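Local coordinates for protein thiol peroxidase (Mycobacterium tuberculosis, PDB 1XVQ) that probably reduces hydrogen peroxide and organic hydroperoxides to water and alcohols, drawing its electrons from thioredoxin, as a peroxiredoxin of the Tpx subfamily, at residues P23-T28 with E113-T118; F27-G32 with F107-G112; S46-I51 with R65-R70. One frame throughout, in Å; residues are numbered along the deposited sequence.

Contact 1: P23-T28 with E113-T118; sequences PAPAFT and EDYGVT
A Schellman motif ends helix 111-114 of this peroxiredoxin, and from that turn Tyr115 reaches across to Pro25 in the extended loop leading into strand 28-30. Gly116 supplies the positive phi (62°) that takes the chain out of the helix. Tyr115 CG is anti to the carbonyl carbon, beside the backbone N (chi1 -83°), and the far end of the ring reaches the loop. The phenol is held at its tip: Tyr115 OH donates to Pro25 O at 2.7 Å, arriving in the carbonyl plane and on a lone pair (C=O...donor angle 134°). The pyrrolidine ring of the same proline lies against the phenol. Pro25 CG sits over one face, offset toward the rim, Pro25 CB is 3.7 Å from Tyr115 CE1, and Pro25 CD comes to 3.6 Å from Tyr115 CZ. Two more residues of the loop close in on the hydroxyl. Ala24 CB approaches Tyr115 OH to 3.6 Å, and the Phe27 ring offers its edge, with CD2 near the oxygen and the oxygen in the plane of that ring. Tyr115 also stacks on Phe111 and touches Val133 and Ile135 of the central sheet. The outer side is polar and hydrated. Asp114 OD2, which also bonds Ser110 OG, accepts hydrogen bonds from two waters, each also donating to Ala26 O; one donates to Asp114 OD2 at 2.7 Å, the other only weakly at 3.3 Å.

Contact 2: F27-G32 with F107-G112; sequences FTLTGG and FRDSFG
Leu29 and Phe27 give segment 27-32 its apolar hold on Phe111, in the first turn of helix 111-114. Leu29 CD2 packs 3.6 Å from Phe111 CB, and Phe27 CB lies in the plane of the Phe111 ring, at the edge marked by CD2. Phe111 CG is anti to the backbone N (chi1 179°); the ring also rests on Leu49 and Ile51 of strand 47-51. A second apolar touch comes further along the strand, where Thr30 CG2 meets the edge of Phe107 at CE2, 4.0 Å away.

The polar links gather around the Thr30 hydroxyl. Arg108, extended from CG to NE, runs at about a right angle to the Thr30 side chain and gives it a weak, bent bond from NE to OG1 (3.3 Å, 132°). A water makes shorter links: it lies 2.8 Å from Thr30 OG1, accepts from Arg108 N and donates to Asp109 OD1 at 2.6 Å, so three residues share it.

Close polar contact without bonding also occurs. Thr28 O lies 3.1 Å from Asp109 CB and 3.4 Å from Asp109 OD1; the two oxygens are both acceptors and are not hydrogen-bonded.

The other carboxylate oxygen turns back to its own chain. Asp109 OD2 accepts from Phe111 N at 2.8 Å, the donor lying above the carboxylate plane. This is an Asx turn leading into helix 111-114, set against a strand that pairs antiparallel with strand 36-38.

Contact 3: S46-I51 with R65-R70; sequences SVLLNI and RTFDER
Leu48 of strand 47-51 and Phe67 of helix 62-73 reach toward each other and meet tip to tip in the buried interface between sheet and helix. Starting at the strand, Leu48 CB leaves the backbone in the direction of the helix, and CG continues that way, anti to the backbone N (chi1 161°). From there the chain forks, and both methyls find the far end of the phenylalanine ring. Leu48 CD1 lies 4.0 Å from Phe67 CZ. Leu48 CD2 presses harder, only 3.3 Å from Phe67 CE2 and 3.7 Å from Phe67 CZ, a tight fit for carbon against carbon. Leu48 CD2 also lies 4.1 Å from Asp68 OD1, at the border of the carboxylate. On the helix side, Phe67 CG is likewise anti to its backbone N (chi1 176°), and ring atoms CE2 and CZ meet the leucine.

Two residues further along the strand, on the same face, Asn50 slides past Phe67 in the opposite sense, its amide turned steeply to the ring. The amide also stands nearly perpendicular to the Asp68 carboxylate, with Asn50 OD1 modelled 2.8 Å from Asp68 OD1. The amide is probably flipped in the model, and if turned over it may bond to Asp68. The side chain of Asp68 is about 8 Å from that of Cys60, the predicted peroxidatic cysteine.

The two segments belong to a beta-alpha-beta unit completed by strand 77-78. Strand and helix axes run nearly antiparallel, 10.8 Å apart; Ile132 of strand 131-135 touches Leu48, Asn50 and Phe67, and helix 156-165 brings Ala159 and Leu160 against the Phe67 ring.

How the contacts relate
Contact 3 is wholly buried, whereas contacts 1 and 2 are each part core and part surface. Contacts 1 and 2 share Phe27 and meet at helix 111-114, contact 2 at its start and contact 1 at its end; their centres are 10 Å apart. Both mix apolar packing with water bridges. In contact 3 packing dominates, with one close polar pair, Asn50 and Asp68, whose bonding is not settled. Strand 47-51 connects the three: Leu48 and Asn50 face helix 62-73, while Leu49 CD1 packs on Tyr115 and Phe111, and Ile51 CD1 on Phe111. Helices 62-73 and 111-114 thus lie against different faces of the sheet.

Contact 1: P23-T28 with E113-T118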
ATOM      1  N   PRO A  23     -15.068  -7.968  -2.256  1.00 15.39           N
ATOM      2  CA  PRO A  23     -13.862  -8.804  -2.209  1.00 14.46           C
ATOM      3  C   PRO A  23     -12.654  -8.020  -2.721  1.00 13.17           C
ATOM      4  O   PRO A  23     -12.711  -7.333  -3.750  1.00 14.85           O
ATOM      5  CB  PRO A  23     -14.202  -9.975  -3.136  1.00 15.74           C
ATOM      6  CG  PRO A  23     -15.715 -10.044  -3.091  1.00 17.66           C
ATOM      7  CD  PRO A  23     -16.106  -8.585  -3.109  1.00 19.47           C
ATOM      8  N   ALA A  24     -11.549  -8.136  -2.002  1.00 14.05           N
ATOM      9  CA  ALA A  24     -10.365  -7.423  -2.416  1.00 15.24           C
ATOM     10  C   ALA A  24      -9.852  -8.032  -3.716  1.00 15.13           C
ATOM     11  O   ALA A  24      -9.833  -9.259  -3.898  1.00 13.06           O
ATOM     12  CB  ALA A  24      -9.300  -7.506  -1.342  1.00 14.84           C
ATOM     13  N   PRO A  25      -9.439  -7.176  -4.651  1.00 15.08           N
ATOM     14  CA  PRO A  25      -8.920  -7.688  -5.923  1.00 13.81           C
ATOM     15  C   PRO A  25      -7.727  -8.623  -5.678  1.00 11.21           C
ATOM     16  O   PRO A  25      -6.900  -8.408  -4.790  1.00 13.31           O
ATOM     17  CB  PRO A  25      -8.500  -6.412  -6.674  1.00 17.12           C
ATOM     18  CG  PRO A  25      -9.423  -5.364  -6.129  1.00 13.12           C
ATOM     19  CD  PRO A  25      -9.439  -5.705  -4.623  1.00 14.09           C
ATOM     20  N   ALA A  26      -7.633  -9.687  -6.467  1.00 11.12           N
ATOM     21  CA  ALA A  26      -6.525 -10.588  -6.319  1.00 10.68           C
ATOM     22  C   ALA A  26      -5.225  -9.865  -6.663  1.00 11.91           C
ATOM     23  O   ALA A  26      -5.238  -8.870  -7.378  1.00 14.43           O
ATOM     24  CB  ALA A  26      -6.688 -11.782  -7.275  1.00 16.84           C
ATOM     25  N   PHE A  27      -4.121 -10.324  -6.108  1.00 10.17           N
ATOM     26  CA  PHE A  27      -2.848  -9.733  -6.530  1.00 14.35           C
ATOM     27  C   PHE A  27      -1.741 -10.762  -6.490  1.00 16.57           C
ATOM     28  O   PHE A  27      -1.832 -11.775  -5.783  1.00 16.00           O
ATOM     29  CB  PHE A  27      -2.466  -8.507  -5.674  1.00 11.23           C
ATOM     30  CG  PHE A  27      -2.379  -8.790  -4.207  1.00 13.53           C
ATOM     31  CD1 PHE A  27      -1.274  -9.442  -3.669  1.00 13.42           C
ATOM     32  CD2 PHE A  27      -3.400  -8.385  -3.356  1.00 13.55           C
ATOM     33  CE1 PHE A  27      -1.180  -9.688  -2.295  1.00 13.13           C
ATOM     34  CE2 PHE A  27      -3.312  -8.622  -1.986  1.00 14.14           C
ATOM     35  CZ  PHE A  27      -2.215  -9.269  -1.452  1.00 15.97           C
ATOM     36  N   THR A  28      -0.706 -10.492  -7.275  1.00 17.15           N
ATOM     37  CA  THR A  28       0.467 -11.341  -7.351  1.00 16.37           C
ATOM     38  C   THR A  28       1.689 -10.426  -7.375  1.00 13.86           C
ATOM     39  O   THR A  28       2.234 -10.108  -8.439  1.00 16.16           O
ATOM     40  CB  THR A  28       0.445 -12.200  -8.640  1.00 20.48           C
ATOM     41  OG1 THR A  28       0.357 -11.332  -9.774  1.00 21.24           O
ATOM     42  CG2 THR A  28      -0.762 -13.138  -8.651  1.00 16.89           C
ATOM     43  N   GLU A 113      -2.801  -0.860 -11.027  1.00  9.38           N
ATOM     44  CA  GLU A 113      -3.995  -0.590 -11.830  1.00 12.04           C
ATOM     45  C   GLU A 113      -5.232  -1.247 -11.230  1.00 11.78           C
ATOM     46  O   GLU A 113      -6.324  -0.649 -11.210  1.00 12.60           O
ATOM     47  CB  GLU A 113      -3.776  -1.085 -13.266  1.00 17.26           C
ATOM     48  CG  GLU A 113      -2.627  -0.338 -14.002  1.00 17.64           C
ATOM     49  CD  GLU A 113      -1.222  -0.566 -13.428  1.00 15.01           C
ATOM     50  OE1 GLU A 113      -0.478   0.437 -13.262  1.00 18.10           O
ATOM     51  OE2 GLU A 113      -0.829  -1.724 -13.158  1.00 13.21           O
ATOM     52  N   ASP A 114      -5.058  -2.469 -10.730  1.00 12.07           N
ATOM     53  CA  ASP A 114      -6.168  -3.204 -10.120  1.00 12.17           C
ATOM     54  C   ASP A 114      -6.664  -2.529  -8.855  1.00 15.38           C
ATOM     55  O   ASP A 114      -7.866  -2.603  -8.556  1.00 14.77           O
ATOM     56  CB  ASP A 114      -5.773  -4.641  -9.808  1.00  9.90           C
ATOM     57  CG  ASP A 114      -5.363  -5.407 -11.045  1.00 13.69           C
ATOM     58  OD1 ASP A 114      -5.771  -5.009 -12.170  1.00 14.60           O
ATOM     59  OD2 ASP A 114      -4.639  -6.404 -10.885  1.00 14.66           O
ATOM     60  N   TYR A 115      -5.756  -1.879  -8.118  1.00 10.59           N
ATOM     61  CA  TYR A 115      -6.139  -1.184  -6.920  1.00  9.37           C
ATOM     62  C   TYR A 115      -6.369   0.318  -7.129  1.00  9.24           C
ATOM     63  O   TYR A 115      -6.670   1.035  -6.172  1.00 12.15           O
ATOM     64  CB  TYR A 115      -5.102  -1.417  -5.807  1.00  8.42           C
ATOM     65  CG  TYR A 115      -5.352  -2.725  -5.074  1.00  7.94           C
ATOM     66  CD1 TYR A 115      -5.111  -3.949  -5.695  1.00 12.42           C
ATOM     67  CD2 TYR A 115      -5.918  -2.728  -3.801  1.00  8.35           C
ATOM     68  CE1 TYR A 115      -5.445  -5.152  -5.044  1.00 10.42           C
ATOM     69  CE2 TYR A 115      -6.263  -3.916  -3.154  1.00 10.33           C
ATOM     70  CZ  TYR A 115      -6.021  -5.117  -3.786  1.00  9.66           C
ATOM     71  OH  TYR A 115      -6.377  -6.310  -3.144  1.00 10.80           O
ATOM     72  N   GLY A 116      -6.233   0.760  -8.376  1.00 10.91           N
ATOM     73  CA  GLY A 116      -6.453   2.161  -8.714  1.00 11.86           C
ATOM     74  C   GLY A 116      -5.511   3.140  -8.027  1.00 15.18           C
ATOM     75  O   GLY A 116      -5.901   4.271  -7.736  1.00 19.13           O
ATOM     76  N   VAL A 117      -4.279   2.728  -7.754  1.00 10.35           N
ATOM     77  CA  VAL A 117      -3.352   3.621  -7.064  1.00  9.63           C
ATOM     78  C   VAL A 117      -2.151   4.098  -7.867  1.00  8.79           C
ATOM     79  O   VAL A 117      -1.397   4.935  -7.396  1.00 10.04           O
ATOM     80  CB  VAL A 117      -2.811   3.009  -5.717  1.00 10.82           C
ATOM     81  CG1 VAL A 117      -3.905   2.963  -4.660  1.00 14.77           C
ATOM     82  CG2 VAL A 117      -2.248   1.592  -5.979  1.00 10.18           C
ATOM     83  N   THR A 118      -1.969   3.616  -9.081  1.00  8.40           N
ATOM     84  CA  THR A 118      -0.825   4.074  -9.873  1.00  7.11           C
ATOM     85  C   THR A 118      -1.023   5.561 -10.177  1.00 11.69           C
ATOM     86  O   THR A 118      -2.114   5.952 -10.576  1.00  9.95           O
ATOM     87  CB  THR A 118      -0.725   3.305 -11.203  1.00  9.99           C
ATOM     88  OG1 THR A 118      -0.561   1.919 -10.919  1.00 10.82           O
ATOM     89  CG2 THR A 118       0.500   3.760 -12.036  1.00  9.11           C
TER
HETATM   90  O   HOH W   1      -3.467  -7.052  -8.533  1.00  8.71           O
HETATM   91  O   HOH W   2      -6.921  -8.467  -9.607  1.00 25.80           O

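Contact 2: F27-G32 with F107-G112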
ATOM      1  N   PHE A  27      -4.121 -10.324  -6.108  1.00 10.17           N
ATOM      2  CA  PHE A  27      -2.848  -9.733  -6.530  1.00 14.35           C
ATOM      3  C   PHE A  27      -1.741 -10.762  -6.490  1.00 16.57           C
ATOM      4  O   PHE A  27      -1.832 -11.775  -5.783  1.00 16.00           O
ATOM      5  CB  PHE A  27      -2.466  -8.507  -5.674  1.00 11.23           C
ATOM      6  CG  PHE A  27      -2.379  -8.790  -4.207  1.00 13.53           C
ATOM      7  CD1 PHE A  27      -1.274  -9.442  -3.669  1.00 13.42           C
ATOM      8  CD2 PHE A  27      -3.400  -8.385  -3.356  1.00 13.55           C
ATOM      9  CE1 PHE A  27      -1.180  -9.688  -2.295  1.00 13.13           C
ATOM     10  CE2 PHE A  27      -3.312  -8.622  -1.986  1.00 14.14           C
ATOM     11  CZ  PHE A  27      -2.215  -9.269  -1.452  1.00 15.97           C
ATOM     12  N   THR A  28      -0.706 -10.492  -7.275  1.00 17.15           N
ATOM     13  CA  THR A  28       0.467 -11.341  -7.351  1.00 16.37           C
ATOM     14  C   THR A  28       1.689 -10.426  -7.375  1.00 13.86           C
ATOM     15  O   THR A  28       2.234 -10.108  -8.439  1.00 16.16           O
ATOM     16  CB  THR A  28       0.445 -12.200  -8.640  1.00 20.48           C
ATOM     17  OG1 THR A  28       0.357 -11.332  -9.774  1.00 21.24           O
ATOM     18  CG2 THR A  28      -0.762 -13.138  -8.651  1.00 16.89           C
ATOM     19  N   LEU A  29       2.114 -10.003  -6.197  1.00 13.28           N
ATOM     20  CA  LEU A  29       3.259  -9.103  -6.053  1.00 11.15           C
ATOM     21  C   LEU A  29       4.547  -9.916  -6.072  1.00 12.11           C
ATOM     22  O   LEU A  29       4.497 -11.141  -6.149  1.00 15.50           O
ATOM     23  CB  LEU A  29       3.126  -8.325  -4.733  1.00  9.76           C
ATOM     24  CG  LEU A  29       1.953  -7.329  -4.749  1.00  9.87           C
ATOM     25  CD1 LEU A  29       1.608  -6.903  -3.319  1.00 11.17           C
ATOM     26  CD2 LEU A  29       2.315  -6.113  -5.596  1.00  8.92           C
ATOM     27  N   THR A  30       5.688  -9.240  -6.047  1.00 12.82           N
ATOM     28  CA  THR A  30       6.979  -9.930  -6.056  1.00 14.28           C
ATOM     29  C   THR A  30       7.700  -9.692  -4.748  1.00 15.98           C
ATOM     30  O   THR A  30       7.802  -8.556  -4.267  1.00 16.06           O
ATOM     31  CB  THR A  30       7.868  -9.442  -7.230  1.00 10.83           C
ATOM     32  OG1 THR A  30       7.193  -9.695  -8.457  1.00  9.75           O
ATOM     33  CG2 THR A  30       9.207 -10.194  -7.251  1.00 12.65           C
ATOM     34  N   GLY A  31       8.200 -10.779  -4.170  1.00 17.36           N
ATOM     35  CA  GLY A  31       8.900 -10.704  -2.901  1.00 20.04           C
ATOM     36  C   GLY A  31      10.398 -10.538  -3.009  1.00 20.49           C
ATOM     37  O   GLY A  31      10.959 -10.516  -4.117  1.00 18.98           O
ATOM     38  N   GLY A  32      11.037 -10.421  -1.845  1.00 20.74           N
ATOM     39  CA  GLY A  32      12.476 -10.227  -1.767  1.00 24.03           C
ATOM     40  C   GLY A  32      13.309 -11.324  -2.411  1.00 22.62           C
ATOM     41  O   GLY A  32      14.453 -11.091  -2.785  1.00 23.72           O
ATOM     42  N   PHE A 107       6.626  -4.135  -9.283  1.00  8.71           N
ATOM     43  CA  PHE A 107       7.331  -3.804 -10.520  1.00  8.56           C
ATOM     44  C   PHE A 107       6.920  -4.596 -11.758  1.00  8.83           C
ATOM     45  O   PHE A 107       7.015  -4.083 -12.871  1.00  9.66           O
ATOM     46  CB  PHE A 107       8.854  -3.860 -10.296  1.00  8.91           C
ATOM     47  CG  PHE A 107       9.484  -5.199 -10.588  1.00 10.53           C
ATOM     48  CD1 PHE A 107       9.992  -5.477 -11.853  1.00 10.93           C
ATOM     49  CD2 PHE A 107       9.597  -6.155  -9.584  1.00 12.22           C
ATOM     50  CE1 PHE A 107      10.620  -6.701 -12.121  1.00 10.46           C
ATOM     51  CE2 PHE A 107      10.232  -7.386  -9.838  1.00 16.09           C
ATOM     52  CZ  PHE A 107      10.742  -7.649 -11.110  1.00 14.72           C
ATOM     53  N   ARG A 108       6.423  -5.829 -11.571  1.00  8.79           N
ATOM     54  CA  ARG A 108       6.016  -6.616 -12.732  1.00  8.45           C
ATOM     55  C   ARG A 108       4.619  -7.229 -12.665  1.00  9.47           C
ATOM     56  O   ARG A 108       4.355  -8.268 -13.262  1.00 12.30           O
ATOM     57  CB  ARG A 108       7.089  -7.693 -13.036  1.00  9.78           C
ATOM     58  CG  ARG A 108       7.274  -8.719 -11.917  1.00  8.33           C
ATOM     59  CD  ARG A 108       8.265  -9.819 -12.348  1.00 12.78           C
ATOM     60  NE  ARG A 108       8.549 -10.755 -11.257  1.00 14.87           N
ATOM     61  CZ  ARG A 108       9.704 -11.404 -11.099  1.00 18.29           C
ATOM     62  NH1 ARG A 108      10.702 -11.220 -11.958  1.00 12.12           N
ATOM     63  NH2 ARG A 108       9.850 -12.258 -10.094  1.00 19.21           N
ATOM     64  N   ASP A 109       3.692  -6.554 -11.986  1.00  8.85           N
ATOM     65  CA  ASP A 109       2.344  -7.065 -11.915  1.00  9.01           C
ATOM     66  C   ASP A 109       1.392  -5.885 -11.954  1.00 11.05           C
ATOM     67  O   ASP A 109       1.817  -4.711 -11.910  1.00 10.91           O
ATOM     68  CB  ASP A 109       2.124  -7.933 -10.660  1.00  9.15           C
ATOM     69  CG  ASP A 109       2.163  -7.128  -9.390  1.00 11.27           C
ATOM     70  OD1 ASP A 109       3.259  -6.912  -8.840  1.00 11.91           O
ATOM     71  OD2 ASP A 109       1.075  -6.699  -8.968  1.00 11.41           O
ATOM     72  N   SER A 110       0.106  -6.210 -12.037  1.00 10.08           N
ATOM     73  CA  SER A 110      -0.949  -5.218 -12.191  1.00 11.07           C
ATOM     74  C   SER A 110      -1.541  -4.597 -10.939  1.00  7.82           C
ATOM     75  O   SER A 110      -2.509  -3.848 -11.025  1.00 10.65           O
ATOM     76  CB  SER A 110      -2.072  -5.850 -13.036  1.00  9.90           C
ATOM     77  OG  SER A 110      -2.616  -6.960 -12.337  1.00 14.05           O
ATOM     78  N   PHE A 111      -0.915  -4.832  -9.789  1.00  6.57           N
ATOM     79  CA  PHE A 111      -1.423  -4.290  -8.525  1.00  7.66           C
ATOM     80  C   PHE A 111      -1.829  -2.809  -8.592  1.00  9.45           C
ATOM     81  O   PHE A 111      -2.927  -2.451  -8.181  1.00  9.65           O
ATOM     82  CB  PHE A 111      -0.378  -4.470  -7.406  1.00  7.18           C
ATOM     83  CG  PHE A 111      -0.822  -3.912  -6.070  1.00  9.39           C
ATOM     84  CD1 PHE A 111      -0.603  -2.560  -5.741  1.00  9.49           C
ATOM     85  CD2 PHE A 111      -1.490  -4.717  -5.163  1.00 11.86           C
ATOM     86  CE1 PHE A 111      -1.047  -2.022  -4.526  1.00  8.96           C
ATOM     87  CE2 PHE A 111      -1.947  -4.198  -3.934  1.00 12.60           C
ATOM     88  CZ  PHE A 111      -1.726  -2.841  -3.609  1.00 13.92           C
ATOM     89  N   GLY A 112      -0.954  -1.948  -9.105  1.00  8.48           N
ATOM     90  CA  GLY A 112      -1.276  -0.521  -9.157  1.00 10.13           C
ATOM     91  C   GLY A 112      -2.536  -0.150  -9.929  1.00 11.17           C
ATOM     92  O   GLY A 112      -3.267   0.751  -9.522  1.00  9.87           O
TER
HETATM   93  O   HOH W   3       5.792  -7.442  -9.243  1.00  8.52           O

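Contact 3: S46-I51 with R65-R70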
ATOM      1  N   SER A  46      -6.208 -10.892   8.246  1.00 15.16           N
ATOM      2  CA  SER A  46      -6.409  -9.485   7.905  1.00 17.07           C
ATOM      3  C   SER A  46      -5.096  -9.003   7.307  1.00 14.51           C
ATOM      4  O   SER A  46      -4.004  -9.449   7.694  1.00 14.18           O
ATOM      5  CB  SER A  46      -6.785  -8.664   9.143  1.00 15.78           C
ATOM      6  OG  SER A  46      -5.830  -8.842  10.179  1.00 26.28           O
ATOM      7  N   VAL A  47      -5.193  -8.105   6.335  1.00 13.50           N
ATOM      8  CA  VAL A  47      -4.014  -7.606   5.660  1.00 12.01           C
ATOM      9  C   VAL A  47      -4.052  -6.100   5.536  1.00 13.54           C
ATOM     10  O   VAL A  47      -5.075  -5.520   5.166  1.00 14.56           O
ATOM     11  CB  VAL A  47      -3.906  -8.185   4.220  1.00  9.37           C
ATOM     12  CG1 VAL A  47      -2.661  -7.650   3.515  1.00 11.36           C
ATOM     13  CG2 VAL A  47      -3.829  -9.705   4.281  1.00 15.76           C
ATOM     14  N   LEU A  48      -2.928  -5.481   5.863  1.00 11.50           N
ATOM     15  CA  LEU A  48      -2.790  -4.034   5.723  1.00 12.35           C
ATOM     16  C   LEU A  48      -1.862  -3.799   4.531  1.00 10.44           C
ATOM     17  O   LEU A  48      -0.703  -4.211   4.567  1.00 11.43           O
ATOM     18  CB  LEU A  48      -2.148  -3.400   6.978  1.00 14.05           C
ATOM     19  CG  LEU A  48      -1.566  -1.984   6.722  1.00 17.96           C
ATOM     20  CD1 LEU A  48      -2.709  -1.078   6.336  1.00 19.54           C
ATOM     21  CD2 LEU A  48      -0.817  -1.437   7.964  1.00 22.58           C
ATOM     22  N   LEU A  49      -2.382  -3.190   3.455  1.00 10.31           N
ATOM     23  CA  LEU A  49      -1.549  -2.836   2.310  1.00  8.74           C
ATOM     24  C   LEU A  49      -1.182  -1.374   2.558  1.00  8.21           C
ATOM     25  O   LEU A  49      -2.041  -0.482   2.471  1.00  9.09           O
ATOM     26  CB  LEU A  49      -2.327  -2.941   0.993  1.00  9.23           C
ATOM     27  CG  LEU A  49      -2.933  -4.313   0.716  1.00 12.06           C
ATOM     28  CD1 LEU A  49      -3.827  -4.216  -0.542  1.00 11.57           C
ATOM     29  CD2 LEU A  49      -1.801  -5.331   0.531  1.00 10.36           C
ATOM     30  N   ASN A  50       0.093  -1.146   2.863  1.00 10.08           N
ATOM     31  CA  ASN A  50       0.607   0.190   3.185  1.00 10.33           C
ATOM     32  C   ASN A  50       1.358   0.505   1.912  1.00  9.18           C
ATOM     33  O   ASN A  50       2.429  -0.009   1.653  1.00 10.92           O
ATOM     34  CB  ASN A  50       1.543   0.063   4.390  1.00 10.86           C
ATOM     35  CG  ASN A  50       1.644   1.319   5.205  1.00 15.01           C
ATOM     36  OD1 ASN A  50       2.318   1.322   6.245  1.00 18.75           O
ATOM     37  ND2 ASN A  50       0.993   2.388   4.774  1.00 10.56           N
ATOM     38  N   ILE A  51       0.753   1.363   1.116  1.00  8.54           N
ATOM     39  CA  ILE A  51       1.255   1.670  -0.219  1.00  7.30           C
ATOM     40  C   ILE A  51       2.010   2.971  -0.330  1.00  8.23           C
ATOM     41  O   ILE A  51       1.507   4.024   0.104  1.00  9.95           O
ATOM     42  CB  ILE A  51       0.072   1.690  -1.169  1.00  6.81           C
ATOM     43  CG1 ILE A  51      -0.714   0.379  -1.007  1.00  7.71           C
ATOM     44  CG2 ILE A  51       0.567   1.862  -2.654  1.00  7.09           C
ATOM     45  CD1 ILE A  51      -2.155   0.459  -1.582  1.00  9.10           C
ATOM     46  N   ARG A  65       6.489   3.603  11.433  1.00 38.66           N
ATOM     47  CA  ARG A  65       6.884   2.456  12.250  1.00 38.75           C
ATOM     48  C   ARG A  65       5.797   2.140  13.278  1.00 36.68           C
ATOM     49  O   ARG A  65       5.365   0.987  13.412  1.00 34.13           O
ATOM     50  CB  ARG A  65       8.210   2.753  12.965  1.00 39.67           C
ATOM     51  CG  ARG A  65       8.600   1.721  14.018  1.00 43.33           C
ATOM     52  CD  ARG A  65       9.184   0.446  13.419  1.00 46.14           C
ATOM     53  NE  ARG A  65      10.636   0.529  13.264  1.00 50.20           N
ATOM     54  CZ  ARG A  65      11.410  -0.483  12.874  1.00 50.61           C
ATOM     55  NH1 ARG A  65      10.875  -1.668  12.597  1.00 49.57           N
ATOM     56  NH2 ARG A  65      12.722  -0.313  12.753  1.00 51.48           N
ATOM     57  N   THR A  66       5.362   3.172  13.997  1.00 35.64           N
ATOM     58  CA  THR A  66       4.328   3.031  15.020  1.00 35.51           C
ATOM     59  C   THR A  66       3.058   2.406  14.437  1.00 34.31           C
ATOM     60  O   THR A  66       2.501   1.457  14.994  1.00 34.17           O
ATOM     61  CB  THR A  66       3.997   4.406  15.650  1.00 36.87           C
ATOM     62  OG1 THR A  66       5.136   4.870  16.384  1.00 41.80           O
ATOM     63  CG2 THR A  66       2.806   4.306  16.593  1.00 37.29           C
ATOM     64  N   PHE A  67       2.608   2.943  13.311  1.00 32.68           N
ATOM     65  CA  PHE A  67       1.427   2.419  12.644  1.00 28.75           C
ATOM     66  C   PHE A  67       1.615   0.954  12.257  1.00 25.04           C
ATOM     67  O   PHE A  67       0.745   0.126  12.520  1.00 24.32           O
ATOM     68  CB  PHE A  67       1.140   3.221  11.385  1.00 27.37           C
ATOM     69  CG  PHE A  67       0.004   2.681  10.582  1.00 21.27           C
ATOM     70  CD1 PHE A  67      -1.285   2.627  11.119  1.00 20.86           C
ATOM     71  CD2 PHE A  67       0.198   2.292   9.261  1.00 21.79           C
ATOM     72  CE1 PHE A  67      -2.358   2.206  10.355  1.00 21.11           C
ATOM     73  CE2 PHE A  67      -0.878   1.868   8.486  1.00 22.60           C
ATOM     74  CZ  PHE A  67      -2.147   1.828   9.025  1.00 19.36           C
ATOM     75  N   ASP A  68       2.740   0.635  11.621  1.00 23.88           N
ATOM     76  CA  ASP A  68       2.988  -0.747  11.211  1.00 24.17           C
ATOM     77  C   ASP A  68       3.016  -1.690  12.418  1.00 25.03           C
ATOM     78  O   ASP A  68       2.548  -2.826  12.355  1.00 22.04           O
ATOM     79  CB  ASP A  68       4.310  -0.862  10.449  1.00 24.68           C
ATOM     80  CG  ASP A  68       4.223  -0.298   9.030  1.00 24.16           C
ATOM     81  OD1 ASP A  68       3.096  -0.169   8.514  1.00 27.23           O
ATOM     82  OD2 ASP A  68       5.280  -0.003   8.443  1.00 30.32           O
ATOM     83  N   GLU A  69       3.568  -1.215  13.525  1.00 26.46           N
ATOM     84  CA  GLU A  69       3.642  -2.048  14.712  1.00 29.63           C
ATOM     85  C   GLU A  69       2.274  -2.266  15.337  1.00 28.69           C
ATOM     86  O   GLU A  69       1.950  -3.383  15.736  1.00 31.50           O
ATOM     87  CB  GLU A  69       4.647  -1.451  15.706  1.00 32.88           C
ATOM     88  CG  GLU A  69       6.084  -1.636  15.214  1.00 39.43           C
ATOM     89  CD  GLU A  69       7.145  -1.147  16.188  1.00 43.78           C
ATOM     90  OE1 GLU A  69       8.343  -1.396  15.912  1.00 48.56           O
ATOM     91  OE2 GLU A  69       6.792  -0.518  17.210  1.00 45.84           O
ATOM     92  N   ARG A  70       1.456  -1.221  15.407  1.00 29.07           N
ATOM     93  CA  ARG A  70       0.114  -1.373  15.955  1.00 26.95           C
ATOM     94  C   ARG A  70      -0.696  -2.314  15.052  1.00 28.45           C
ATOM     95  O   ARG A  70      -1.414  -3.197  15.529  1.00 24.99           O
ATOM     96  CB  ARG A  70      -0.592  -0.016  16.040  1.00 29.10           C
ATOM     97  CG  ARG A  70       0.065   0.967  17.010  1.00 36.24           C
ATOM     98  CD  ARG A  70      -0.610   2.324  16.998  1.00 41.69           C
ATOM     99  NE  ARG A  70       0.123   3.320  17.781  1.00 45.20           N
ATOM    100  CZ  ARG A  70       0.352   3.221  19.088  1.00 50.24           C
ATOM    101  NH1 ARG A  70      -0.098   2.166  19.762  1.00 49.29           N
ATOM    102  NH2 ARG A  70       1.030   4.174  19.723  1.00 51.03           N
TER